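Local coordinates for ABC-type transport system, sugar-family extracellular solute-binding protein (Peptoclostridium difficile 630, PDB 6HNK) that probably captures a small solute outside the cell and delivers it to an ABC-type importer, at residues A252-N257 with D287-I292. The protein carries 1 engineered substitution. Sequence-based numbering, arbitrary orientation.
Sequences ACQGIN and DDTDII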
loop_
_atom_site.group_PDB
_atom_site.type_symbol
_atom_site.label_atom_id
_atom_site.label_comp_id
_atom_site.label_asym_id
_atom_site.label_seq_id
_atom_site.Cartn_x
_atom_site.Cartn_y
_atom_site.Cartn_z
ATOM N N ALA A 252 -15.236 1.050 -2.671
ATOM C CA ALA A 252 -14.195 2.068 -2.795
ATOM C C ALA A 252 -13.067 1.856 -1.831
ATOM O O ALA A 252 -13.173 1.093 -0.872
ATOM C CB ALA A 252 -14.782 3.452 -2.578
ATOM N N CYS A 253 -11.978 2.545 -2.101
ATOM C CA CYS A 253 -10.840 2.542 -1.218
ATOM C C CYS A 253 -10.116 3.848 -1.390
ATOM O O CYS A 253 -10.381 4.608 -2.328
ATOM C CB CYS A 253 -9.900 1.403 -1.575
ATOM S SG CYS A 253 -9.139 1.585 -3.214
ATOM N N GLN A 254 -9.184 4.089 -0.485
ATOM C CA GLN A 254 -8.322 5.241 -0.569
ATOM C C GLN A 254 -6.932 4.726 -0.964
ATOM O O GLN A 254 -6.006 4.684 -0.152
ATOM C CB GLN A 254 -8.350 5.982 0.771
ATOM C CG GLN A 254 -7.889 7.430 0.689
ATOM C CD GLN A 254 -9.017 8.444 0.551
ATOM O OE1 GLN A 254 -9.994 8.422 1.309
ATOM N NE2 GLN A 254 -8.860 9.373 -0.395
ATOM N N GLY A 255 -6.808 4.315 -2.227
ATOM C CA GLY A 255 -5.557 3.749 -2.766
ATOM C C GLY A 255 -4.532 4.787 -3.193
ATOM O O GLY A 255 -4.891 5.931 -3.473
ATOM N N ILE A 256 -3.258 4.385 -3.247
ATOM C CA ILE A 256 -2.149 5.300 -3.599
ATOM C C ILE A 256 -1.827 5.211 -5.083
ATOM O O ILE A 256 -1.965 4.137 -5.685
ATOM C CB ILE A 256 -0.851 4.997 -2.809
ATOM C CG1 ILE A 256 -1.097 5.113 -1.309
ATOM C CG2 ILE A 256 0.271 5.964 -3.206
ATOM C CD1 ILE A 256 0.107 4.754 -0.474
ATOM N N ASN A 257 -1.407 6.343 -5.660
ATOM C CA ASN A 257 -0.825 6.365 -6.998
ATOM C C ASN A 257 0.663 6.023 -6.856
ATOM O O ASN A 257 1.470 6.854 -6.436
ATOM C CB ASN A 257 -1.033 7.726 -7.678
ATOM C CG ASN A 257 -0.871 7.658 -9.195
ATOM O OD1 ASN A 257 0.051 7.025 -9.707
ATOM N ND2 ASN A 257 -1.770 8.326 -9.920
ATOM N N ASP A 287 1.062 11.182 0.700
ATOM C CA ASP A 287 0.626 12.547 0.325
ATOM C C ASP A 287 -0.532 12.577 -0.689
ATOM O O ASP A 287 -1.666 12.926 -0.338
ATOM C CB ASP A 287 1.814 13.406 -0.170
ATOM C CG ASP A 287 2.786 13.813 0.957
ATOM O OD1 ASP A 287 2.449 13.726 2.162
ATOM O OD2 ASP A 287 3.909 14.240 0.619
ATOM N N ASP A 288 -0.238 12.208 -1.936
ATOM C CA ASP A 288 -1.234 12.132 -2.994
ATOM C C ASP A 288 -1.871 10.722 -3.011
ATOM O O ASP A 288 -1.312 9.783 -3.598
ATOM C CB ASP A 288 -0.569 12.490 -4.342
ATOM C CG ASP A 288 -1.488 13.266 -5.281
ATOM O OD1 ASP A 288 -2.347 14.046 -4.803
ATOM O OD2 ASP A 288 -1.324 13.116 -6.512
ATOM N N THR A 289 -3.016 10.576 -2.329
ATOM C CA THR A 289 -3.850 9.358 -2.395
ATOM C C THR A 289 -5.189 9.674 -3.060
ATOM O O THR A 289 -5.851 10.645 -2.691
ATOM C CB THR A 289 -4.113 8.734 -1.006
ATOM O OG1 THR A 289 -5.130 9.466 -0.308
ATOM C CG2 THR A 289 -2.842 8.717 -0.172
ATOM N N ASP A 290 -5.583 8.843 -4.025
ATOM C CA ASP A 290 -6.780 9.073 -4.838
ATOM C C ASP A 290 -7.924 8.136 -4.432
ATOM O O ASP A 290 -7.692 6.974 -4.090
ATOM C CB ASP A 290 -6.445 8.874 -6.327
ATOM C CG ASP A 290 -5.342 9.819 -6.828
ATOM O OD1 ASP A 290 -5.320 11.008 -6.428
ATOM O OD2 ASP A 290 -4.501 9.371 -7.637
ATOM N N ILE A 291 -9.155 8.648 -4.459
ATOM C CA ILE A 291 -10.339 7.836 -4.161
ATOM C C ILE A 291 -10.634 6.984 -5.381
ATOM O O ILE A 291 -10.828 7.526 -6.482
ATOM C CB ILE A 291 -11.589 8.693 -3.851
ATOM C CG1 ILE A 291 -11.397 9.483 -2.543
ATOM C CG2 ILE A 291 -12.839 7.820 -3.752
ATOM C CD1 ILE A 291 -12.530 10.437 -2.181
ATOM N N ILE A 292 -10.684 5.667 -5.183
ATOM C CA ILE A 292 -10.975 4.741 -6.260
ATOM C C ILE A 292 -12.295 4.038 -5.997
ATOM O O ILE A 292 -12.441 3.342 -5.004
ATOM C CB ILE A 292 -9.862 3.708 -6.408
ATOM C CG1 ILE A 292 -8.535 4.411 -6.717
ATOM C CG2 ILE A 292 -10.200 2.724 -7.528
ATOM C CD1 ILE A 292 -7.316 3.525 -6.555
#
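C253 and I292 pair across two antiparallel strands through both their peptide groups: C253 N donates to I292 O at 3.0 Å, and I292 N returns a nearly straight bond (174°) to C253 O. On their shared face the isoleucine makes the apolar contact. Its CB lies 3.9 Å from C253 SG; from there CG1 runs anti to the carbonyl carbon (chi1 -60°), and the extended chain brings CD1 within 4.2 Å of G255 CA. A beta-branched isoleucine suits the extended backbone, and G255, having no side chain, lets that methyl approach the main chain. Strand 252-256 ends the run of five parallel strands in one lobe of a periplasmic-binding-protein fold; the chain then passes through helix 258-273 and a loop before returning as antiparallel strand 289-294, which pairs in parallel with strand 311-314. D290 N donates to G255 O at 3.0 Å in a more bent bond (138°). On the other face, Q254 reaches T289 and I291, its CG 3.6 Å from T289 OG1, and also touches K143 and L147. Methylene CG1 of I256 meets methyl CG2 of T289 at 4.2 Å, the side chains crossing at a slant, while N257 is the N-cap of helix 258-273.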